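Long-range contacts in tailspike protein (Acinetobacter phage vB_ApiP_P1, PDB 6E1R), which probably recognises and depolymerises the surface polysaccharide of its Acinetobacter host as a trimeric phage tailspike carrying a parallel beta-helix: residues A157-E162 / N187-Q192; V199-L204 / Y225-N230; T314-K319 / I347-M352; Y435-N440 / R540-V545. One frame throughout, in Å; residues are numbered along the deposited sequence.

Interaction 1 (A157-E162 / N187-Q192); sequences AGFSSE and NGYLSQ
The beta-helix loop between strands 151-155 and 164-167 rests, through Gly158 and Phe159, on Tyr189 of the next coil, and illustrates how a loop can be docked on its successor. A type II' turn from Ala157 to Ser160, with Gly158 at positive phi, runs into a type I turn from Phe159 to Glu162. The first turn presents Gly158 O to Tyr189 N, which donates to it at 2.9 Å. Beside this bond the rings form an offset edge-to-face pair: the CD2 edge of Tyr189 approaches the face of Phe159, with the planes at 65°. The closest atoms are Phe159 CE2 and Tyr189 CD2, 3.4 Å apart, while Tyr189 OH is held by Glu247 O. At the other end Glu162, its CG anti to the backbone N (chi1 -173°), runs extended past Ser191. Ser191 OG donates to Glu162 OE2 at 3.1 Å, using the anti lone pair of that oxygen. A water that accepts from Ser161 N probably donates to Tyr189 O. Strand pairing takes over directly afterwards, through Ser163 and Ser191, as is typical of a parallel beta-helix, whose loops lead into strands stacked coil on coil.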
loop_
_atom_site.group_PDB
_atom_site.type_symbol
_atom_site.label_atom_id
_atom_site.label_comp_id
_atom_site.label_asym_id
_atom_site.label_seq_id
_atom_site.Cartn_x
_atom_site.Cartn_y
_atom_site.Cartn_z
ATOM N N ALA A 157 28.527 16.614 -9.390
ATOM C CA ALA A 157 27.746 17.750 -8.924
ATOM C C ALA A 157 26.547 17.998 -9.832
ATOM O O ALA A 157 26.572 17.704 -11.031
ATOM C CB ALA A 157 28.616 19.005 -8.857
ATOM N N GLY A 158 25.489 18.547 -9.245
ATOM C CA GLY A 158 24.303 18.868 -10.024
ATOM C C GLY A 158 23.554 17.611 -10.423
ATOM O O GLY A 158 23.227 16.761 -9.586
ATOM N N PHE A 159 23.281 17.487 -11.722
ATOM C CA PHE A 159 22.593 16.332 -12.283
ATOM C C PHE A 159 23.497 15.526 -13.207
ATOM O O PHE A 159 23.007 14.698 -13.983
ATOM C CB PHE A 159 21.335 16.767 -13.039
ATOM C CG PHE A 159 20.335 17.506 -12.194
ATOM C CD1 PHE A 159 20.453 18.871 -11.989
ATOM C CD2 PHE A 159 19.264 16.839 -11.623
ATOM C CE1 PHE A 159 19.531 19.553 -11.220
ATOM C CE2 PHE A 159 18.336 17.516 -10.855
ATOM C CZ PHE A 159 18.472 18.874 -10.652
ATOM N N SER A 160 24.810 15.754 -13.139
ATOM C CA SER A 160 25.736 15.130 -14.078
ATOM C C SER A 160 25.800 13.615 -13.926
ATOM O O SER A 160 26.269 12.933 -14.844
ATOM C CB SER A 160 27.130 15.734 -13.910
ATOM O OG SER A 160 27.091 17.144 -14.054
ATOM N N SER A 161 25.350 13.073 -12.796
ATOM C CA SER A 161 25.307 11.632 -12.585
ATOM C C SER A 161 23.898 11.067 -12.704
ATOM O O SER A 161 23.680 9.900 -12.361
ATOM C CB SER A 161 25.890 11.279 -11.214
ATOM O OG SER A 161 27.252 11.653 -11.121
ATOM N N GLU A 162 22.942 11.863 -13.182
ATOM C CA GLU A 162 21.561 11.410 -13.270
ATOM C C GLU A 162 21.444 10.208 -14.200
ATOM O O GLU A 162 22.203 10.066 -15.163
ATOM C CB GLU A 162 20.656 12.549 -13.748
ATOM C CG GLU A 162 19.169 12.231 -13.702
ATOM C CD GLU A 162 18.306 13.370 -14.205
ATOM O OE1 GLU A 162 18.638 13.956 -15.256
ATOM O OE2 GLU A 162 17.297 13.684 -13.540
ATOM N N ASN A 187 26.938 18.106 -2.856
ATOM C CA ASN A 187 25.555 17.624 -2.778
ATOM C C ASN A 187 25.016 17.218 -4.148
ATOM O O ASN A 187 23.872 17.520 -4.498
ATOM C CB ASN A 187 24.646 18.665 -2.123
ATOM C CG ASN A 187 25.070 19.002 -0.709
ATOM O OD1 ASN A 187 25.497 20.121 -0.427
ATOM N ND2 ASN A 187 24.949 18.034 0.191
ATOM N N GLY A 188 25.845 16.531 -4.931
ATOM C CA GLY A 188 25.420 16.094 -6.245
ATOM C C GLY A 188 24.314 15.058 -6.171
ATOM O O GLY A 188 24.240 14.252 -5.242
ATOM N N TYR A 189 23.447 15.076 -7.179
ATOM C CA TYR A 189 22.254 14.239 -7.196
ATOM C C TYR A 189 22.579 12.860 -7.759
ATOM O O TYR A 189 23.046 12.742 -8.898
ATOM C CB TYR A 189 21.151 14.898 -8.022
ATOM C CG TYR A 189 20.034 15.509 -7.209
ATOM C CD1 TYR A 189 19.847 15.172 -5.874
ATOM C CD2 TYR A 189 19.157 16.420 -7.782
ATOM C CE1 TYR A 189 18.816 15.729 -5.135
ATOM C CE2 TYR A 189 18.128 16.981 -7.054
ATOM C CZ TYR A 189 17.962 16.633 -5.731
ATOM O OH TYR A 189 16.936 17.194 -5.010
ATOM N N LEU A 190 22.331 11.820 -6.964
ATOM C CA LEU A 190 22.293 10.447 -7.467
ATOM C C LEU A 190 20.851 10.204 -7.891
ATOM O O LEU A 190 20.036 9.679 -7.132
ATOM C CB LEU A 190 22.759 9.458 -6.404
ATOM C CG LEU A 190 23.413 8.146 -6.860
ATOM C CD1 LEU A 190 23.983 7.390 -5.668
ATOM C CD2 LEU A 190 22.448 7.263 -7.631
ATOM N N SER A 191 20.530 10.601 -9.119
ATOM C CA SER A 191 19.152 10.741 -9.565
ATOM C C SER A 191 18.762 9.640 -10.543
ATOM O O SER A 191 19.569 9.219 -11.378
ATOM C CB SER A 191 18.936 12.109 -10.217
ATOM O OG SER A 191 17.659 12.191 -10.823
ATOM N N GLN A 192 17.512 9.190 -10.430
ATOM C CA GLN A 192 16.891 8.243 -11.356
ATOM C C GLN A 192 17.726 6.969 -11.498
ATOM O O GLN A 192 18.120 6.561 -12.591
ATOM C CB GLN A 192 16.635 8.900 -12.714
ATOM C CG GLN A 192 15.600 10.016 -12.656
ATOM C CD GLN A 192 15.265 10.584 -14.020
ATOM O OE1 GLN A 192 15.922 10.275 -15.013
ATOM N NE2 GLN A 192 14.234 11.420 -14.076
HETATM O O HOH W 1 22.268 8.303 -11.033
HETATM O O HOH W 2 24.814 14.286 -10.202
#

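Interaction 2 (V199-L204 / Y225-N230); sequences VFDRSL and YMSTTN
Arg202 lies across Met226, a selenomethionine here, and crosses it at about a right angle. CB of Arg202 sits 3.7 Å from Met226 CG and also near Tyr225 O. Farther out, Arg202 CD meets the methyl CE of Met226 at 3.5 Å. The chain then bends at chi3 (-44°), and Met226 CB comes over one face of the guanidinium, toward its rim. Arg202 NH1 lies 3.7 Å from the selenium atom SE of Met226, whereas NE and NH2 bond to Gly223 O and Thr224 O; the tip is thus held by two backbone carbonyls while Met226 covers one of its faces. Asp201 anchors the neighbouring backbone. Its OD1 receives Ser203 N at 2.8 Å on the anti lone pair, closing an Asx turn, and Ser227 N at 2.9 Å on the syn one. Ser203 OG donates to the same OD1 from above the carboxylate plane, giving it three donors. Arg202 N bonds to Tyr225 O, and Asn230 ND2 donates to Arg202 O at 2.9 Å and also to Gly233 O. The contact follows strands 199-200 and 221-222, which stack with 169-173; there Phe200 lies between Phe171 and Phe222, and Tyr225 packs on Ser163 of a neighbouring subunit.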
loop_
_atom_site.group_PDB
_atom_site.type_symbol
_atom_site.label_atom_id
_atom_site.label_comp_id
_atom_site.label_asym_id
_atom_site.label_seq_id
_atom_site.Cartn_x
_atom_site.Cartn_y
_atom_site.Cartn_z
ATOM N N VAL A 199 23.919 -5.562 -2.275
ATOM C CA VAL A 199 24.252 -5.847 -0.888
ATOM C C VAL A 199 25.287 -4.834 -0.424
ATOM O O VAL A 199 26.222 -4.501 -1.161
ATOM C CB VAL A 199 24.774 -7.287 -0.719
ATOM C CG1 VAL A 199 25.097 -7.576 0.739
ATOM C CG2 VAL A 199 23.760 -8.284 -1.256
ATOM N N PHE A 200 25.109 -4.335 0.795
ATOM C CA PHE A 200 26.001 -3.347 1.388
ATOM C C PHE A 200 26.596 -3.954 2.651
ATOM O O PHE A 200 25.897 -4.117 3.658
ATOM C CB PHE A 200 25.258 -2.044 1.679
ATOM C CG PHE A 200 24.737 -1.363 0.443
ATOM C CD1 PHE A 200 23.549 -1.772 -0.144
ATOM C CD2 PHE A 200 25.441 -0.321 -0.138
ATOM C CE1 PHE A 200 23.073 -1.150 -1.285
ATOM C CE2 PHE A 200 24.970 0.304 -1.278
ATOM C CZ PHE A 200 23.783 -0.111 -1.852
ATOM N N ASP A 201 27.880 -4.296 2.589
ATOM C CA ASP A 201 28.536 -4.973 3.694
ATOM C C ASP A 201 28.671 -4.041 4.892
ATOM O O ASP A 201 28.862 -2.830 4.750
ATOM C CB ASP A 201 29.913 -5.481 3.255
ATOM C CG ASP A 201 30.496 -6.501 4.214
ATOM O OD1 ASP A 201 30.864 -6.115 5.342
ATOM O OD2 ASP A 201 30.580 -7.690 3.840
ATOM N N ARG A 202 28.572 -4.625 6.088
ATOM C CA ARG A 202 28.658 -3.847 7.317
ATOM C C ARG A 202 30.051 -3.283 7.556
ATOM O O ARG A 202 30.212 -2.426 8.432
ATOM C CB ARG A 202 28.241 -4.709 8.509
ATOM C CG ARG A 202 27.363 -4.000 9.522
ATOM C CD ARG A 202 27.195 -4.849 10.769
ATOM N NE ARG A 202 26.941 -6.251 10.450
ATOM C CZ ARG A 202 27.197 -7.263 11.273
ATOM N NH1 ARG A 202 27.719 -7.033 12.470
ATOM N NH2 ARG A 202 26.934 -8.508 10.899
ATOM N N SER A 203 31.054 -3.741 6.804
ATOM C CA SER A 203 32.394 -3.180 6.912
ATOM C C SER A 203 32.445 -1.731 6.450
ATOM O O SER A 203 33.344 -0.991 6.862
ATOM C CB SER A 203 33.383 -4.021 6.104
ATOM O OG SER A 203 32.950 -4.169 4.762
ATOM N N LEU A 204 31.503 -1.315 5.607
ATOM C CA LEU A 204 31.446 0.065 5.156
ATOM C C LEU A 204 31.099 0.994 6.312
ATOM O O LEU A 204 30.375 0.626 7.242
ATOM C CB LEU A 204 30.404 0.216 4.048
ATOM C CG LEU A 204 30.680 -0.458 2.705
ATOM C CD1 LEU A 204 29.421 -0.457 1.849
ATOM C CD2 LEU A 204 31.826 0.230 1.982
ATOM N N TYR A 225 25.558 -8.959 6.450
ATOM C CA TYR A 225 26.826 -9.664 6.366
ATOM C C TYR A 225 27.975 -8.691 6.600
ATOM O O TYR A 225 27.878 -7.500 6.295
ATOM C CB TYR A 225 26.979 -10.349 5.007
ATOM C CG TYR A 225 25.837 -11.279 4.673
ATOM C CD1 TYR A 225 25.845 -12.600 5.102
ATOM C CD2 TYR A 225 24.745 -10.835 3.939
ATOM C CE1 TYR A 225 24.799 -13.455 4.803
ATOM C CE2 TYR A 225 23.695 -11.681 3.637
ATOM C CZ TYR A 225 23.728 -12.990 4.070
ATOM O OH TYR A 225 22.686 -13.837 3.770
HETATM N N MSE A 226 29.064 -9.212 7.153
HETATM C CA MSE A 226 30.207 -8.383 7.514
HETATM C C MSE A 226 31.518 -9.089 7.180
HETATM O O MSE A 226 31.900 -10.050 7.849
HETATM C CB MSE A 226 30.153 -8.033 9.001
HETATM C CG MSE A 226 31.045 -6.876 9.411
HETATM SE SE MSE A 226 31.239 -6.763 11.349
HETATM C CE MSE A 226 30.576 -4.961 11.631
ATOM N N SER A 227 32.208 -8.606 6.144
ATOM C CA SER A 227 33.442 -9.258 5.713
ATOM C C SER A 227 34.563 -9.037 6.722
ATOM O O SER A 227 35.279 -9.977 7.085
ATOM C CB SER A 227 33.848 -8.749 4.330
ATOM O OG SER A 227 34.231 -7.386 4.380
ATOM N N THR A 228 34.732 -7.799 7.185
ATOM C CA THR A 228 35.709 -7.474 8.214
ATOM C C THR A 228 35.037 -6.632 9.290
ATOM O O THR A 228 34.067 -5.916 9.025
ATOM C CB THR A 228 36.936 -6.742 7.632
ATOM O OG1 THR A 228 37.937 -6.599 8.649
ATOM C CG2 THR A 228 36.555 -5.373 7.097
ATOM N N THR A 229 35.561 -6.729 10.511
ATOM C CA THR A 229 34.933 -6.086 11.660
ATOM C C THR A 229 34.952 -4.567 11.532
ATOM O O THR A 229 35.967 -3.968 11.168
ATOM C CB THR A 229 35.636 -6.507 12.952
ATOM O OG1 THR A 229 36.794 -7.289 12.635
ATOM C CG2 THR A 229 34.700 -7.329 13.823
ATOM N N ASN A 230 33.815 -3.948 11.847
ATOM C CA ASN A 230 33.644 -2.498 11.823
ATOM C C ASN A 230 33.487 -2.011 13.258
ATOM O O ASN A 230 32.495 -2.329 13.925
ATOM C CB ASN A 230 32.434 -2.112 10.971
ATOM C CG ASN A 230 32.256 -0.607 10.828
ATOM O OD1 ASN A 230 32.742 0.177 11.645
ATOM N ND2 ASN A 230 31.544 -0.199 9.783
#

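Interaction 3 (T314-K319 / I347-M352); sequences TPYVIK and IGKNTM
Backbone hydrogen bonding sets the frame, with Ile347 O gripped by the successive amides of Val317 and Ile318. Ile318 N approaches it at 3.0 Å nearly along the C=O axis, while Val317 N comes in from the side, tilted from the carbonyl plane. The chain turns a corner at Val317, which brings both N-H groups to one oxygen. Lys349 N then returns a bond to Ile318 O at 2.9 Å, and Lys319 CA makes a CA-H...O contact with Lys349 O, as in a parallel pairing, with Ile318 opposite Gly348 and Lys319 opposite Lys349.

The aromatic contribution is a CH-pi contact: Lys349 CB stands over the ring of Tyr316, 3.5 Å from its centroid, with Pro315 CB on the opposite face. The Lys349 chain bends at chi2 (58°) and lies alongside the ring, and its NZ is secured by a salt bridge to Glu373.

Apolar contacts complete the joint. Val317 CB meets Ile347 CG2 at 3.7 Å, and the aliphatic shafts of Lys319 and Lys349 run side by side, CG to CG at 3.8 Å. The like-charged Lys319 NZ and Lys349 NZ stay 6.7 Å apart. Such in-register stacking of equivalent positions is typical of a parallel beta-helix.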
loop_
_atom_site.group_PDB
_atom_site.type_symbol
_atom_site.label_atom_id
_atom_site.label_comp_id
_atom_site.label_asym_id
_atom_site.label_seq_id
_atom_site.Cartn_x
_atom_site.Cartn_y
_atom_site.Cartn_z
ATOM N N THR A 314 17.816 0.805 20.841
ATOM C CA THR A 314 17.567 2.024 20.086
ATOM C C THR A 314 16.398 2.773 20.711
ATOM O O THR A 314 15.313 2.193 20.855
ATOM C CB THR A 314 17.270 1.708 18.632
ATOM O OG1 THR A 314 18.349 0.944 18.083
ATOM C CG2 THR A 314 17.121 2.990 17.833
ATOM N N PRO A 315 16.569 4.042 21.094
ATOM C CA PRO A 315 15.466 4.757 21.764
ATOM C C PRO A 315 14.216 4.887 20.912
ATOM O O PRO A 315 13.118 4.550 21.374
ATOM C CB PRO A 315 16.089 6.120 22.089
ATOM C CG PRO A 315 17.548 5.848 22.188
ATOM C CD PRO A 315 17.829 4.799 21.147
ATOM N N TYR A 316 14.346 5.370 19.681
ATOM C CA TYR A 316 13.191 5.642 18.844
ATOM C C TYR A 316 13.282 4.857 17.543
ATOM O O TYR A 316 14.366 4.472 17.097
ATOM C CB TYR A 316 13.076 7.141 18.537
ATOM C CG TYR A 316 13.212 8.027 19.754
ATOM C CD1 TYR A 316 12.248 8.027 20.754
ATOM C CD2 TYR A 316 14.302 8.877 19.896
ATOM C CE1 TYR A 316 12.372 8.841 21.865
ATOM C CE2 TYR A 316 14.434 9.693 21.001
ATOM C CZ TYR A 316 13.468 9.671 21.982
ATOM O OH TYR A 316 13.598 10.484 23.086
ATOM N N VAL A 317 12.121 4.615 16.936
ATOM C CA VAL A 317 12.091 4.007 15.611
ATOM C C VAL A 317 12.287 5.068 14.537
ATOM O O VAL A 317 13.110 4.913 13.630
ATOM C CB VAL A 317 10.781 3.227 15.402
ATOM C CG1 VAL A 317 10.664 2.768 13.958
ATOM C CG2 VAL A 317 10.719 2.039 16.346
ATOM N N ILE A 318 11.538 6.163 14.627
ATOM C CA ILE A 318 11.671 7.280 13.702
ATOM C C ILE A 318 11.611 8.573 14.504
ATOM O O ILE A 318 10.810 8.705 15.436
ATOM C CB ILE A 318 10.587 7.241 12.602
ATOM C CG1 ILE A 318 10.792 8.381 11.603
ATOM C CG2 ILE A 318 9.187 7.282 13.210
ATOM C CD1 ILE A 318 10.000 8.221 10.325
ATOM N N LYS A 319 12.480 9.520 14.154
ATOM C CA LYS A 319 12.576 10.805 14.841
ATOM C C LYS A 319 12.642 11.908 13.795
ATOM O O LYS A 319 13.630 12.015 13.062
ATOM C CB LYS A 319 13.798 10.850 15.758
ATOM C CG LYS A 319 13.980 12.174 16.480
ATOM C CD LYS A 319 15.185 12.140 17.405
ATOM C CE LYS A 319 15.351 13.456 18.145
ATOM N NZ LYS A 319 16.457 13.399 19.140
ATOM N N ILE A 347 8.187 4.644 19.701
ATOM C CA ILE A 347 8.303 4.358 18.272
ATOM C C ILE A 347 8.463 5.653 17.485
ATOM O O ILE A 347 9.413 5.818 16.710
ATOM C CB ILE A 347 7.092 3.543 17.784
ATOM C CG1 ILE A 347 7.049 2.183 18.482
ATOM C CG2 ILE A 347 7.138 3.372 16.275
ATOM C CD1 ILE A 347 5.826 1.361 18.139
ATOM N N GLY A 348 7.544 6.592 17.679
ATOM C CA GLY A 348 7.637 7.871 17.007
ATOM C C GLY A 348 8.033 8.988 17.949
ATOM O O GLY A 348 7.351 9.233 18.950
ATOM N N LYS A 349 9.131 9.673 17.644
ATOM C CA LYS A 349 9.600 10.802 18.437
ATOM C C LYS A 349 9.440 12.073 17.619
ATOM O O LYS A 349 9.971 12.174 16.509
ATOM C CB LYS A 349 11.058 10.617 18.858
ATOM C CG LYS A 349 11.678 11.855 19.492
ATOM C CD LYS A 349 10.906 12.308 20.723
ATOM C CE LYS A 349 11.479 13.602 21.284
ATOM N NZ LYS A 349 10.696 14.118 22.442
ATOM N N ASN A 350 8.716 13.039 18.173
ATOM C CA ASN A 350 8.486 14.320 17.526
ATOM C C ASN A 350 9.334 15.391 18.194
ATOM O O ASN A 350 9.452 15.426 19.423
ATOM C CB ASN A 350 7.010 14.713 17.603
ATOM C CG ASN A 350 6.132 13.859 16.719
ATOM O OD1 ASN A 350 6.566 12.830 16.202
ATOM N ND2 ASN A 350 4.883 14.280 16.542
ATOM N N THR A 351 9.945 16.248 17.379
ATOM C CA THR A 351 10.614 17.442 17.872
ATOM C C THR A 351 9.843 18.713 17.558
ATOM O O THR A 351 10.168 19.770 18.112
ATOM C CB THR A 351 12.035 17.540 17.304
ATOM O OG1 THR A 351 11.981 17.572 15.871
ATOM C CG2 THR A 351 12.855 16.344 17.756
HETATM N N MSE A 352 8.845 18.641 16.682
HETATM C CA MSE A 352 7.936 19.751 16.435
HETATM C C MSE A 352 6.642 19.527 17.204
HETATM O O MSE A 352 6.304 18.393 17.543
HETATM C CB MSE A 352 7.619 19.890 14.947
HETATM C CG MSE A 352 8.791 19.735 14.003
HETATM SE SE MSE A 352 8.109 19.347 12.218
HETATM C CE MSE A 352 9.706 19.699 11.169
#

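Interaction 4 (Y435-N440 / R540-V545); sequences YKKTIN and RFAMEV
The ring of Tyr435 has the carboxylate of Glu544 at its edge, near the ring plane, while Lys437 N lies over one face toward the rim. The ring and carboxylate planes are 74° apart, and Tyr435 OH donates to the anti lone pair of Glu544 OE2, 2.9 Å away. Glu544 OE1 turns elsewhere, accepting weakly from Asn550 ND2 of a neighbouring subunit. At the far end, the guanidinium of Arg540 has Asn440 CG 3.7 Å above one face. The oxygen Asn440 OD1 is over that group too, 3.2 Å from Arg540 NH1, but the angle is too poor for a hydrogen bond; the polar partner of Arg540 NE is Asp442, in a salt bridge.

Between these ends the backbones form an antiparallel ladder. Lys436 with Val545 and Thr438 with Met543 are hydrogen-bonded pairs, the latter including Thr438 N to Met543 O at 3.1 Å. The non-hydrogen-bonded pair Lys437 and Glu544 meets through Lys437 CD and Glu544 CG, 3.4 Å apart. Past the ladder, a water bridges Asn440 N and Phe541 O. On the face bearing Met543 and Val545, these side chains pack on Val451 of strand 448-455, and Met543 also meets Phe519 and Trp521. Two antiparallel sheets facing one another in this way are typical of a beta-sandwich, here the C-terminal domain.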
loop_
_atom_site.group_PDB
_atom_site.type_symbol
_atom_site.label_atom_id
_atom_site.label_comp_id
_atom_site.label_asym_id
_atom_site.label_seq_id
_atom_site.Cartn_x
_atom_site.Cartn_y
_atom_site.Cartn_z
ATOM N N TYR A 435 -20.732 20.815 25.985
ATOM C CA TYR A 435 -20.302 21.077 27.349
ATOM C C TYR A 435 -19.365 22.275 27.382
ATOM O O TYR A 435 -18.540 22.455 26.481
ATOM C CB TYR A 435 -19.623 19.826 27.922
ATOM C CG TYR A 435 -18.639 20.031 29.055
ATOM C CD1 TYR A 435 -17.301 20.313 28.800
ATOM C CD2 TYR A 435 -19.035 19.890 30.378
ATOM C CE1 TYR A 435 -16.397 20.479 29.829
ATOM C CE2 TYR A 435 -18.135 20.052 31.414
ATOM C CZ TYR A 435 -16.818 20.347 31.133
ATOM O OH TYR A 435 -15.915 20.510 32.159
ATOM N N LYS A 436 -19.498 23.096 28.422
ATOM C CA LYS A 436 -18.613 24.232 28.621
ATOM C C LYS A 436 -18.287 24.375 30.098
ATOM O O LYS A 436 -19.156 24.196 30.957
ATOM C CB LYS A 436 -19.225 25.538 28.099
ATOM C CG LYS A 436 -18.209 26.664 27.989
ATOM C CD LYS A 436 -18.810 28.014 28.319
ATOM C CE LYS A 436 -17.750 29.103 28.284
ATOM N NZ LYS A 436 -16.643 28.831 29.243
ATOM N N LYS A 437 -17.030 24.698 30.382
ATOM C CA LYS A 437 -16.529 24.887 31.737
ATOM C C LYS A 437 -16.092 26.331 31.914
ATOM O O LYS A 437 -15.359 26.870 31.078
ATOM C CB LYS A 437 -15.345 23.952 32.009
ATOM C CG LYS A 437 -14.711 24.078 33.389
ATOM C CD LYS A 437 -15.479 23.328 34.450
ATOM C CE LYS A 437 -14.614 23.076 35.674
ATOM N NZ LYS A 437 -13.420 22.252 35.341
ATOM N N THR A 438 -16.549 26.957 32.996
ATOM C CA THR A 438 -16.108 28.293 33.370
ATOM C C THR A 438 -15.679 28.248 34.827
ATOM O O THR A 438 -16.473 27.872 35.697
ATOM C CB THR A 438 -17.213 29.331 33.159
ATOM O OG1 THR A 438 -17.783 29.161 31.856
ATOM C CG2 THR A 438 -16.640 30.736 33.266
ATOM N N ILE A 439 -14.432 28.627 35.092
ATOM C CA ILE A 439 -13.886 28.559 36.442
ATOM C C ILE A 439 -13.619 29.965 36.959
ATOM O O ILE A 439 -13.812 30.950 36.237
ATOM C CB ILE A 439 -12.607 27.703 36.483
ATOM C CG1 ILE A 439 -11.495 28.361 35.663
ATOM C CG2 ILE A 439 -12.891 26.299 35.975
ATOM C CD1 ILE A 439 -10.142 27.705 35.831
ATOM N N ASN A 440 -13.179 30.057 38.216
ATOM C CA ASN A 440 -12.809 31.330 38.837
ATOM C C ASN A 440 -13.971 32.320 38.826
ATOM O O ASN A 440 -13.787 33.519 38.608
ATOM C CB ASN A 440 -11.569 31.930 38.173
ATOM C CG ASN A 440 -10.379 30.993 38.215
ATOM O OD1 ASN A 440 -10.310 30.098 39.058
ATOM N ND2 ASN A 440 -9.436 31.193 37.301
ATOM N N ARG A 540 -15.254 31.615 45.419
ATOM C CA ARG A 540 -14.913 31.162 44.077
ATOM C C ARG A 540 -15.680 29.891 43.740
ATOM O O ARG A 540 -15.639 28.915 44.495
ATOM C CB ARG A 540 -13.408 30.927 43.947
ATOM C CG ARG A 540 -13.001 30.275 42.637
ATOM C CD ARG A 540 -11.532 30.510 42.349
ATOM N NE ARG A 540 -11.273 31.926 42.113
ATOM C CZ ARG A 540 -10.094 32.428 41.763
ATOM N NH1 ARG A 540 -9.050 31.627 41.603
ATOM N NH2 ARG A 540 -9.961 33.733 41.572
ATOM N N PHE A 541 -16.373 29.910 42.604
ATOM C CA PHE A 541 -17.179 28.790 42.146
ATOM C C PHE A 541 -16.833 28.476 40.696
ATOM O O PHE A 541 -16.126 29.232 40.022
ATOM C CB PHE A 541 -18.679 29.088 42.291
ATOM C CG PHE A 541 -19.120 29.301 43.713
ATOM C CD1 PHE A 541 -18.985 30.540 44.319
ATOM C CD2 PHE A 541 -19.676 28.261 44.442
ATOM C CE1 PHE A 541 -19.388 30.737 45.626
ATOM C CE2 PHE A 541 -20.082 28.452 45.749
ATOM C CZ PHE A 541 -19.938 29.691 46.342
ATOM N N ALA A 542 -17.336 27.340 40.218
ATOM C CA ALA A 542 -17.099 26.905 38.848
ATOM C C ALA A 542 -18.355 26.242 38.307
ATOM O O ALA A 542 -18.933 25.372 38.967
ATOM C CB ALA A 542 -15.912 25.939 38.770
HETATM N N MSE A 543 -18.769 26.648 37.112
HETATM C CA MSE A 543 -19.961 26.091 36.484
HETATM C C MSE A 543 -19.618 25.159 35.328
HETATM O O MSE A 543 -18.578 25.302 34.681
HETATM C CB MSE A 543 -20.879 27.208 35.977
HETATM C CG MSE A 543 -21.740 27.871 37.043
HETATM SE SE MSE A 543 -20.723 28.921 38.331
HETATM C CE MSE A 543 -22.168 30.031 39.014
ATOM N N GLU A 544 -20.506 24.201 35.077
ATOM C CA GLU A 544 -20.421 23.322 33.916
ATOM C C GLU A 544 -21.785 23.305 33.246
ATOM O O GLU A 544 -22.775 22.897 33.863
ATOM C CB GLU A 544 -19.994 21.906 34.313
ATOM C CG GLU A 544 -18.550 21.806 34.764
ATOM C CD GLU A 544 -18.173 20.419 35.248
ATOM O OE1 GLU A 544 -18.799 19.930 36.212
ATOM O OE2 GLU A 544 -17.249 19.816 34.661
ATOM N N VAL A 545 -21.837 23.749 31.994
ATOM C CA VAL A 545 -23.092 23.920 31.273
ATOM C C VAL A 545 -23.195 22.846 30.199
ATOM O O VAL A 545 -22.226 22.574 29.480
ATOM C CB VAL A 545 -23.198 25.330 30.657
ATOM C CG1 VAL A 545 -24.553 25.527 29.996
ATOM C CG2 VAL A 545 -22.961 26.391 31.721
HETATM O O HOH W 3 -13.100 28.097 40.060
#

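Read from the N terminus, the four interactions follow one another in series, none nested in or crossing another. Interaction 1 closes a loop of 24 residues and interaction 2 one of 20, both in the earlier coils of the beta-helix; strand 189-196 of the former leads to strand 199-200 of the latter, although their centres are 26 Å apart. Interaction 3 closes a 27-residue loop on another face of the solenoid, farther along the chain. Each of these local closures ties a coil to a near successor. Interaction 4 spans 99 residues and joins edge strand 435-443 of the five-stranded antiparallel sheet to strand 539-548, its centre 62 Å from that of interaction 1.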